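Uncharacterized protein (Bacteroides caccae, PDB 4L7A) is of unknown function but probably acts as a zinc-dependent peptidase, carrying the HExxH signature of the MA clan of metallopeptidases. Local coordinates at residues V131-M134 against N135-Y138; T188-A191 against G192-P195; K253-A256 against R257-E261. One frame throughout, in Å; residues are numbered along the deposited sequence.

Contact 1 of 3, residues V131-M134 against N135-Y138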
ATOM      1  N   VAL A 131       1.218 -13.719  -0.701  1.00 25.06           N
ATOM      2  CA  VAL A 131       1.608 -12.525   0.009  1.00 24.60           C
ATOM      3  C   VAL A 131       2.577 -11.683  -0.820  1.00 23.61           C
ATOM      4  O   VAL A 131       2.338 -10.477  -0.972  1.00 20.18           O
ATOM      5  CB  VAL A 131       2.221 -12.866   1.371  1.00 25.81           C
ATOM      6  CG1 VAL A 131       2.746 -11.605   2.048  1.00 26.99           C
ATOM      7  CG2 VAL A 131       1.165 -13.531   2.251  1.00 26.45           C
ATOM      8  N   ASP A 132       3.610 -12.290  -1.413  1.00 23.54           N
ATOM      9  CA  ASP A 132       4.521 -11.497  -2.291  1.00 24.75           C
ATOM     10  C   ASP A 132       3.810 -10.815  -3.442  1.00 24.79           C
ATOM     11  O   ASP A 132       4.166  -9.679  -3.808  1.00 22.84           O
ATOM     12  CB  ASP A 132       5.659 -12.338  -2.860  1.00 27.56           C
ATOM     13  CG  ASP A 132       6.657 -12.778  -1.806  1.00 28.73           C
ATOM     14  OD1 ASP A 132       6.666 -12.221  -0.678  1.00 30.09           O
ATOM     15  OD2 ASP A 132       7.444 -13.699  -2.140  1.00 31.82           O
ATOM     16  N   ARG A 133       2.799 -11.474  -4.010  1.00 24.06           N
ATOM     17  CA  ARG A 133       2.132 -10.878  -5.176  1.00 25.85           C
ATOM     18  C   ARG A 133       1.180  -9.748  -4.793  1.00 23.73           C
ATOM     19  O   ARG A 133       1.130  -8.717  -5.489  1.00 22.86           O
ATOM     20  CB  ARG A 133       1.364 -11.944  -5.963  1.00 29.56           C
ATOM     21  CG  ARG A 133       2.185 -13.098  -6.534  1.00 34.78           C
ATOM     22  CD  ARG A 133       2.946 -12.725  -7.771  1.00 36.59           C
ATOM     23  NE  ARG A 133       4.032 -11.866  -7.383  1.00 42.18           N
ATOM     24  CZ  ARG A 133       5.261 -12.271  -7.059  1.00 46.88           C
ATOM     25  NH1 ARG A 133       5.620 -13.540  -7.132  1.00 49.63           N
ATOM     26  NH2 ARG A 133       6.153 -11.366  -6.682  1.00 49.05           N
HETATM   27  N   MSE A 134       0.435  -9.922  -3.691  1.00 21.42           N
HETATM   28  CA  MSE A 134      -0.455  -8.865  -3.159  1.00 21.01           C
HETATM   29  C   MSE A 134       0.338  -7.623  -2.755  1.00 18.78           C
HETATM   30  O   MSE A 134      -0.077  -6.481  -2.962  1.00 19.63           O
HETATM   31  CB  MSE A 134      -1.290  -9.344  -1.966  1.00 21.71           C
HETATM   32  CG  MSE A 134      -2.161 -10.505  -2.334  1.00 25.67           C
HETATM   33 SE   MSE A 134      -3.529 -10.027  -3.664  0.75 30.60          SE
HETATM   34  CE  MSE A 134      -4.739  -9.121  -2.443  1.00 27.33           C
ATOM     35  N   ASN A 135       1.484  -7.833  -2.172  1.00 19.42           N
ATOM     36  CA  ASN A 135       2.370  -6.691  -1.836  1.00 20.43           C
ATOM     37  C   ASN A 135       2.925  -6.060  -3.115  1.00 19.43           C
ATOM     38  O   ASN A 135       2.930  -4.831  -3.275  1.00 18.94           O
ATOM     39  CB  ASN A 135       3.470  -7.152  -0.898  1.00 20.54           C
ATOM     40  CG  ASN A 135       2.970  -7.345   0.500  1.00 22.90           C
ATOM     41  OD1 ASN A 135       1.972  -6.726   0.888  1.00 23.99           O
ATOM     42  ND2 ASN A 135       3.689  -8.147   1.311  1.00 25.82           N
ATOM     43  N   GLU A 136       3.348  -6.890  -4.039  1.00 19.62           N
ATOM     44  CA  GLU A 136       3.911  -6.321  -5.263  1.00 23.14           C
ATOM     45  C   GLU A 136       2.828  -5.495  -6.024  1.00 21.82           C
ATOM     46  O   GLU A 136       3.103  -4.416  -6.438  1.00 22.91           O
ATOM     47  CB  GLU A 136       4.499  -7.408  -6.138  1.00 26.12           C
ATOM     48  CG  GLU A 136       5.110  -6.927  -7.419  1.00 31.02           C
ATOM     49  CD  GLU A 136       5.345  -8.080  -8.454  1.00 36.08           C
ATOM     50  OE1 GLU A 136       5.274  -9.290  -8.122  1.00 39.18           O
ATOM     51  OE2 GLU A 136       5.608  -7.759  -9.616  1.00 42.54           O
ATOM     52  N   TYR A 137       1.615  -6.006  -6.167  1.00 20.10           N
ATOM     53  CA  TYR A 137       0.639  -5.376  -6.988  1.00 20.36           C
ATOM     54  C   TYR A 137      -0.019  -4.168  -6.327  1.00 19.07           C
ATOM     55  O   TYR A 137      -0.419  -3.252  -7.017  1.00 18.20           O
ATOM     56  CB  TYR A 137      -0.495  -6.382  -7.309  1.00 21.96           C
ATOM     57  CG  TYR A 137      -0.110  -7.601  -8.101  1.00 25.05           C
ATOM     58  CD1 TYR A 137       0.915  -7.559  -9.042  1.00 27.59           C
ATOM     59  CD2 TYR A 137      -0.777  -8.822  -7.914  1.00 28.12           C
ATOM     60  CE1 TYR A 137       1.277  -8.706  -9.776  1.00 31.12           C
ATOM     61  CE2 TYR A 137      -0.414  -9.976  -8.648  1.00 30.32           C
ATOM     62  CZ  TYR A 137       0.596  -9.896  -9.583  1.00 31.21           C
ATOM     63  OH  TYR A 137       0.977 -11.015 -10.297  1.00 36.98           O
ATOM     64  N   TYR A 138      -0.188  -4.224  -5.005  1.00 17.86           N
ATOM     65  CA  TYR A 138      -1.078  -3.353  -4.295  1.00 18.02           C
ATOM     66  C   TYR A 138      -0.555  -2.779  -3.006  1.00 18.16           C
ATOM     67  O   TYR A 138      -0.570  -1.570  -2.892  1.00 18.80           O
ATOM     68  CB  TYR A 138      -2.392  -4.035  -3.945  1.00 18.74           C
ATOM     69  CG  TYR A 138      -3.140  -4.685  -5.075  1.00 19.00           C
ATOM     70  CD1 TYR A 138      -3.414  -3.997  -6.264  1.00 19.08           C
ATOM     71  CD2 TYR A 138      -3.605  -5.962  -4.943  1.00 20.24           C
ATOM     72  CE1 TYR A 138      -4.130  -4.595  -7.311  1.00 18.93           C
ATOM     73  CE2 TYR A 138      -4.354  -6.579  -5.947  1.00 21.10           C
ATOM     74  CZ  TYR A 138      -4.608  -5.893  -7.152  1.00 22.01           C
ATOM     75  OH  TYR A 138      -5.353  -6.528  -8.134  1.00 20.85           O
TER
HETATM   76  O   HOH W   1       5.882  -9.900   0.355  1.00 25.91           O

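Contact 2 of 3, residues T188-A191 against G192-P195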
ATOM      1  N   THR A 188      15.304   0.897  -2.674  1.00 19.50           N
ATOM      2  CA  THR A 188      14.847   0.618  -4.021  1.00 19.36           C
ATOM      3  C   THR A 188      15.402   1.695  -4.930  1.00 20.63           C
ATOM      4  O   THR A 188      15.816   2.751  -4.468  1.00 23.21           O
ATOM      5  CB  THR A 188      13.289   0.734  -4.138  1.00 19.88           C
ATOM      6  OG1 THR A 188      12.842   2.043  -3.754  1.00 19.02           O
ATOM      7  CG2 THR A 188      12.614  -0.279  -3.327  1.00 19.47           C
ATOM      8  N   PRO A 189      15.373   1.480  -6.234  1.00 20.97           N
ATOM      9  CA  PRO A 189      15.768   2.572  -7.158  1.00 20.57           C
ATOM     10  C   PRO A 189      14.980   3.832  -6.950  1.00 19.90           C
ATOM     11  O   PRO A 189      15.558   4.921  -6.924  1.00 21.55           O
ATOM     12  CB  PRO A 189      15.441   1.988  -8.531  1.00 21.82           C
ATOM     13  CG  PRO A 189      15.717   0.512  -8.345  1.00 22.29           C
ATOM     14  CD  PRO A 189      15.202   0.202  -6.937  1.00 21.68           C
ATOM     15  N   TYR A 190      13.662   3.704  -6.776  1.00 19.59           N
ATOM     16  CA  TYR A 190      12.790   4.868  -6.553  1.00 19.73           C
ATOM     17  C   TYR A 190      13.103   5.664  -5.290  1.00 19.47           C
ATOM     18  O   TYR A 190      12.969   6.888  -5.265  1.00 20.37           O
ATOM     19  CB  TYR A 190      11.324   4.404  -6.522  1.00 21.02           C
ATOM     20  CG  TYR A 190      10.335   5.505  -6.616  1.00 20.65           C
ATOM     21  CD1 TYR A 190      10.414   6.446  -7.606  1.00 22.54           C
ATOM     22  CD2 TYR A 190       9.261   5.552  -5.794  1.00 22.17           C
ATOM     23  CE1 TYR A 190       9.473   7.445  -7.710  1.00 23.65           C
ATOM     24  CE2 TYR A 190       8.312   6.575  -5.894  1.00 20.93           C
ATOM     25  CZ  TYR A 190       8.412   7.474  -6.834  1.00 22.53           C
ATOM     26  OH  TYR A 190       7.450   8.462  -6.944  1.00 23.22           O
ATOM     27  N   ALA A 191      13.559   4.985  -4.256  1.00 19.17           N
ATOM     28  CA  ALA A 191      14.022   5.658  -3.025  1.00 18.84           C
ATOM     29  C   ALA A 191      15.220   6.551  -3.270  1.00 19.44           C
ATOM     30  O   ALA A 191      15.391   7.575  -2.593  1.00 20.93           O
ATOM     31  CB  ALA A 191      14.346   4.666  -1.961  1.00 18.29           C
ATOM     32  N   GLY A 192      16.004   6.220  -4.277  1.00 20.39           N
ATOM     33  CA  GLY A 192      17.114   7.059  -4.707  1.00 21.28           C
ATOM     34  C   GLY A 192      16.721   8.301  -5.561  1.00 22.79           C
ATOM     35  O   GLY A 192      17.596   8.936  -6.147  1.00 23.73           O
ATOM     36  N   SER A 193      15.436   8.647  -5.669  1.00 22.38           N
ATOM     37  CA  SER A 193      15.066   9.799  -6.498  1.00 22.90           C
ATOM     38  C   SER A 193      15.156  11.134  -5.705  1.00 24.94           C
ATOM     39  O   SER A 193      15.853  12.078  -6.095  1.00 24.90           O
ATOM     40  CB  SER A 193      13.641   9.605  -7.060  1.00 22.82           C
ATOM     41  OG  SER A 193      12.698   9.296  -6.037  1.00 21.58           O
ATOM     42  N   LYS A 194      14.440  11.185  -4.583  1.00 24.92           N
ATOM     43  CA  LYS A 194      14.276  12.392  -3.820  1.00 27.20           C
ATOM     44  C   LYS A 194      14.057  11.982  -2.347  1.00 25.25           C
ATOM     45  O   LYS A 194      13.403  10.956  -2.077  1.00 23.92           O
ATOM     46  CB  LYS A 194      13.022  13.049  -4.442  1.00 32.16           C
ATOM     47  CG  LYS A 194      12.900  14.498  -4.456  1.00 38.64           C
ATOM     48  CD  LYS A 194      12.045  15.031  -5.646  1.00 38.39           C
ATOM     49  CE  LYS A 194      10.581  14.547  -5.787  1.00 41.53           C
ATOM     50  NZ  LYS A 194       9.552  14.881  -4.684  1.00 43.00           N
ATOM     51  N   PRO A 195      14.558  12.776  -1.378  1.00 24.53           N
ATOM     52  CA  PRO A 195      14.343  12.398   0.021  1.00 24.76           C
ATOM     53  C   PRO A 195      12.902  12.091   0.383  1.00 24.69           C
ATOM     54  O   PRO A 195      12.665  11.178   1.166  1.00 24.22           O
ATOM     55  CB  PRO A 195      14.831  13.641   0.818  1.00 25.67           C
ATOM     56  CG  PRO A 195      15.718  14.344  -0.083  1.00 24.89           C
ATOM     57  CD  PRO A 195      15.313  14.042  -1.484  1.00 24.51           C
TER

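Contact 3 of 3, residues K253-A256 against R257-E261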
ATOM      1  N   LYS A 253       5.035  -6.422  12.057  1.00 23.78           N
ATOM      2  CA  LYS A 253       4.710  -7.775  12.474  1.00 25.15           C
ATOM      3  C   LYS A 253       3.239  -8.038  12.391  1.00 23.43           C
ATOM      4  O   LYS A 253       2.837  -9.116  11.982  1.00 23.81           O
ATOM      5  CB  LYS A 253       5.203  -8.047  13.888  1.00 29.15           C
ATOM      6  CG  LYS A 253       6.701  -8.312  13.941  1.00 35.75           C
ATOM      7  CD  LYS A 253       7.376  -7.698  15.185  1.00 43.11           C
ATOM      8  CE  LYS A 253       7.000  -8.404  16.464  1.00 48.87           C
ATOM      9  NZ  LYS A 253       7.933  -9.501  16.720  1.00 55.22           N
ATOM     10  N   VAL A 254       2.442  -7.050  12.773  1.00 21.93           N
ATOM     11  CA  VAL A 254       0.996  -7.180  12.703  1.00 22.67           C
ATOM     12  C   VAL A 254       0.519  -7.323  11.239  1.00 21.57           C
ATOM     13  O   VAL A 254      -0.295  -8.183  10.941  1.00 23.66           O
ATOM     14  CB  VAL A 254       0.312  -6.035  13.454  1.00 23.33           C
ATOM     15  CG1 VAL A 254      -1.169  -5.942  13.099  1.00 22.83           C
ATOM     16  CG2 VAL A 254       0.516  -6.245  14.973  1.00 24.31           C
ATOM     17  N   ILE A 255       1.098  -6.554  10.335  1.00 19.98           N
ATOM     18  CA  ILE A 255       0.809  -6.693   8.909  1.00 19.41           C
ATOM     19  C   ILE A 255       1.156  -8.095   8.409  1.00 20.26           C
ATOM     20  O   ILE A 255       0.312  -8.750   7.792  1.00 19.43           O
ATOM     21  CB  ILE A 255       1.537  -5.618   8.082  1.00 18.78           C
ATOM     22  CG1 ILE A 255       0.828  -4.280   8.328  1.00 18.03           C
ATOM     23  CG2 ILE A 255       1.545  -5.985   6.561  1.00 19.22           C
ATOM     24  CD1 ILE A 255       1.509  -3.056   7.843  1.00 19.35           C
ATOM     25  N   ALA A 256       2.360  -8.595   8.742  1.00 21.07           N
ATOM     26  CA  ALA A 256       2.738  -9.939   8.358  1.00 21.87           C
ATOM     27  C   ALA A 256       1.790 -11.022   8.915  1.00 23.50           C
ATOM     28  O   ALA A 256       1.451 -11.980   8.204  1.00 24.68           O
ATOM     29  CB  ALA A 256       4.190 -10.255   8.782  1.00 22.74           C
ATOM     30  N   ARG A 257       1.361 -10.882  10.161  1.00 24.52           N
ATOM     31  CA  ARG A 257       0.456 -11.842  10.742  1.00 25.37           C
ATOM     32  C   ARG A 257      -0.850 -11.809   9.974  1.00 25.67           C
ATOM     33  O   ARG A 257      -1.443 -12.850   9.656  1.00 25.00           O
ATOM     34  CB  ARG A 257       0.195 -11.501  12.210  1.00 26.93           C
ATOM     35  CG  ARG A 257      -0.477 -12.576  12.985  1.00 27.58           C
ATOM     36  CD  ARG A 257      -1.090 -12.074  14.309  1.00 28.32           C
ATOM     37  NE  ARG A 257      -2.326 -11.323  14.084  1.00 26.52           N
ATOM     38  CZ  ARG A 257      -2.585 -10.073  14.469  1.00 26.73           C
ATOM     39  NH1 ARG A 257      -1.721  -9.327  15.122  1.00 27.71           N
ATOM     40  NH2 ARG A 257      -3.768  -9.554  14.212  1.00 27.45           N
ATOM     41  N   ARG A 258      -1.311 -10.604   9.680  1.00 24.60           N
ATOM     42  CA  ARG A 258      -2.592 -10.461   8.988  1.00 24.06           C
ATOM     43  C   ARG A 258      -2.603 -10.966   7.538  1.00 22.92           C
ATOM     44  O   ARG A 258      -3.546 -11.648   7.128  1.00 22.16           O
ATOM     45  CB  ARG A 258      -3.092  -9.025   9.109  1.00 23.82           C
ATOM     46  CG  ARG A 258      -3.686  -8.727  10.488  1.00 23.30           C
ATOM     47  CD  ARG A 258      -3.807  -7.244  10.681  1.00 23.48           C
ATOM     48  NE  ARG A 258      -4.517  -6.992  11.924  1.00 23.63           N
ATOM     49  CZ  ARG A 258      -5.827  -7.092  12.068  1.00 23.51           C
ATOM     50  NH1 ARG A 258      -6.616  -7.379  11.036  1.00 23.31           N
ATOM     51  NH2 ARG A 258      -6.348  -6.885  13.259  1.00 23.78           N
ATOM     52  N   THR A 259      -1.560 -10.697   6.785  1.00 23.81           N
ATOM     53  CA  THR A 259      -1.505 -11.186   5.388  1.00 25.30           C
ATOM     54  C   THR A 259      -1.333 -12.719   5.345  1.00 26.75           C
ATOM     55  O   THR A 259      -1.762 -13.350   4.391  1.00 28.13           O
ATOM     56  CB  THR A 259      -0.394 -10.531   4.553  1.00 25.23           C
ATOM     57  OG1 THR A 259       0.840 -10.595   5.242  1.00 25.39           O
ATOM     58  CG2 THR A 259      -0.682  -9.100   4.305  1.00 26.04           C
ATOM     59  N   ASN A 260      -0.781 -13.320   6.388  1.00 27.95           N
ATOM     60  CA  ASN A 260      -0.781 -14.796   6.462  1.00 32.14           C
ATOM     61  C   ASN A 260      -2.102 -15.418   6.858  1.00 31.15           C
ATOM     62  O   ASN A 260      -2.256 -16.605   6.734  1.00 31.98           O
ATOM     63  CB  ASN A 260       0.258 -15.321   7.442  1.00 36.18           C
ATOM     64  CG  ASN A 260       1.641 -15.396   6.833  1.00 43.03           C
ATOM     65  OD1 ASN A 260       1.826 -15.451   5.590  1.00 44.76           O
ATOM     66  ND2 ASN A 260       2.646 -15.373   7.706  1.00 46.11           N
ATOM     67  N   GLU A 261      -3.026 -14.602   7.350  1.00 29.87           N
ATOM     68  CA  GLU A 261      -4.362 -15.016   7.773  1.00 29.86           C
ATOM     69  C   GLU A 261      -5.398 -14.900   6.657  1.00 27.80           C
ATOM     70  O   GLU A 261      -6.568 -15.203   6.883  1.00 29.36           O
ATOM     71  CB  GLU A 261      -4.847 -14.102   8.906  1.00 31.24           C
ATOM     72  CG  GLU A 261      -4.260 -14.441  10.217  1.00 33.84           C
ATOM     73  CD  GLU A 261      -4.483 -13.373  11.268  1.00 34.23           C
ATOM     74  OE1 GLU A 261      -5.245 -12.388  11.039  1.00 36.52           O
ATOM     75  OE2 GLU A 261      -3.849 -13.509  12.312  1.00 32.93           O
TER
HETATM   76  O   HOH W   2       2.471 -12.544   5.717  1.00 34.40           O

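Contact 1 of 3, residues V131-M134 against N135-Y138
The Tyr137 ring lies with one face over the carbonyl oxygen of Arg133, whose O is 3.1 Å from Tyr137 CG. The same oxygen takes the backbone bond from Tyr137 N, so backbone and ring of one residue close on a single carbonyl. Further out, Arg133 CB nears CE2 and Arg133 CD comes within 3.6 Å of Tyr137 OH. On the buried flank, selenomethionine Met134 bends at both chi2 and chi3 and brings SE to the rim of the Tyr138 ring, 5.3 Å from its centroid, an edge-on Met-aromatic contact. Met134 CE reaches Tyr138 CD2 at 4.2 Å. Tyr137 CB sits above the middle of one Tyr138 face, and Leu126 touches Met134 and both tyrosines; Tyr137 meets Trp125 edge-to-face, and Tyr138 OH bonds to Tyr121 O in strand 115-122. These residues form the first turns of helix 131-153, which farther along bears the HEFAH sequence, an HExxH match consistent with zinc binding. An alanine in place of Tyr137 would probably uncover the side of the Arg133 carbonyl that the ring face now shields and deprive Trp125 of its ring partner. The solvent side is held more loosely. Glu136, extended with CG anti to the backbone N (chi1 -180°), runs alongside Arg133 and sets OE1 at the guanidinium edge, 2.7 Å from Arg133 NH2 and 3.0 Å from Arg133 NE. Both bonds of this salt bridge are weak and bent, and the carboxylate stands nearly perpendicular to the guanidinium plane, at 86°. Asp132 CB covers part of one guanidinium face. Asn135 is buried beside Val131, its ND2 3.7 Å from Val131 CG1, yet a water accepts from Asn135 ND2 while donating to Asp132 OD1.

Contact 2 of 3, residues T188-A191 against G192-P195
The backbone from Thr188 to Gly192 coils into a tight turn in which Gly192 N donates to Pro189 O at 3.0 Å, from well above the carbonyl plane, and more weakly to Thr188 O. Its first residue forms an ST motif: Thr188 OG1 accepts from Ala191 N at 3.1 Å, three residues on, and is also bonded to Glu201, which ties the turn to helix 195-208, the helix that the chain is about to enter. Lys194 occupies the N-cap position of that helix, and its NZ forms a salt bridge with Glu197. The Tyr190 ring swings out from the turn, CG anti to the backbone N (chi1 -167°), and meets Trp173 edge-to-face; Ser193 also touches that tryptophan. Across the turn, Tyr190 CD1 is 4.0 Å from Ser193 OG. Ser193 grips the Tyr190 carbonyl twice: its N donates at 3.1 Å to Tyr190 O from 60° out of the carbonyl plane, whereas its OG, set between the backbone N and the carbonyl carbon (chi1 52°), donates to the same oxygen at 2.5 Å, nearly in line with the C=O bond.

Contact 3 of 3, residues K253-A256 against R257-E261
Arg258 lies alongside Val254, one turn back on the helix, and each carbon of its chain meets that residue in order. CB rests 3.4 Å from Val254 O, the carbonyl that also receives Arg258 N. CG and CD stay close to the same oxygen, and Arg258 CD also touches Val254 CG1 at 3.8 Å. With the chain extended from CG to NE (chi2 164°, chi3 173°), Arg258 NE then passes 3.7 Å from Val254 CG1, which therefore meets the guanidinium at its edge and in its plane. At the tip the partners belong to helix 59-81: NH1 reaches Glu75 and the carbonyl of His71, while NH2 shares Glu79 with Arg257 NH2, and two arginines on one carboxylate would probably keep Glu79 ionised. Here the last turns of helix 248-260, with i to i+4 backbone bonds up to Asn260 N and Ala256 O, pack across helix 59-81, while Ile255 touches His143 of helix 131-153, the helix that carries the HExxH sequence. Arg257 also lies beside Val254, its NH1 nearest to Val254 CG2 at 3.8 Å. Arg257 NE meets Glu261 OE2 at 3.2 Å in a salt bridge: OE2 lies in the guanidinium plane and is met on its syn side, the nitrogen tilted out of the carboxylate plane. Thr259 turns back toward the preceding turn: OG1, placed between the backbone N and carbonyl carbon (chi1 50°), lies 3.2 Å from Ile255 O and 3.3 Å from Ala256 O. A water bridges on the same flank, donating to Ala256 O and hydrogen-bonded to Thr259 OG1 at 2.6 Å. Glu261 N bonds to Arg258 O, three residues back.

Contacts 1 and 3 open one helix and close another, and they touch: Val131 CG2 packs against Thr259 O at 3.6 Å. Both also reach helix 59-81, contact 1 with apolar Met134, contact 3 with arginine-glutamate salt bridges as well as apolar packing. Each is half buried, contact 1 nearer the centre of the chain (about 9 Å from it, against 14 Å) and richer in aromatic groups. Contact 2 stands apart, partly buried but farthest from the chain centre (about 17 Å), its centre about 20 Å from that of contact 1. There a loop leads into helix 195-208, and hydroxyl-to-backbone bonds add to short-range backbone ones in place of a regular helical ladder.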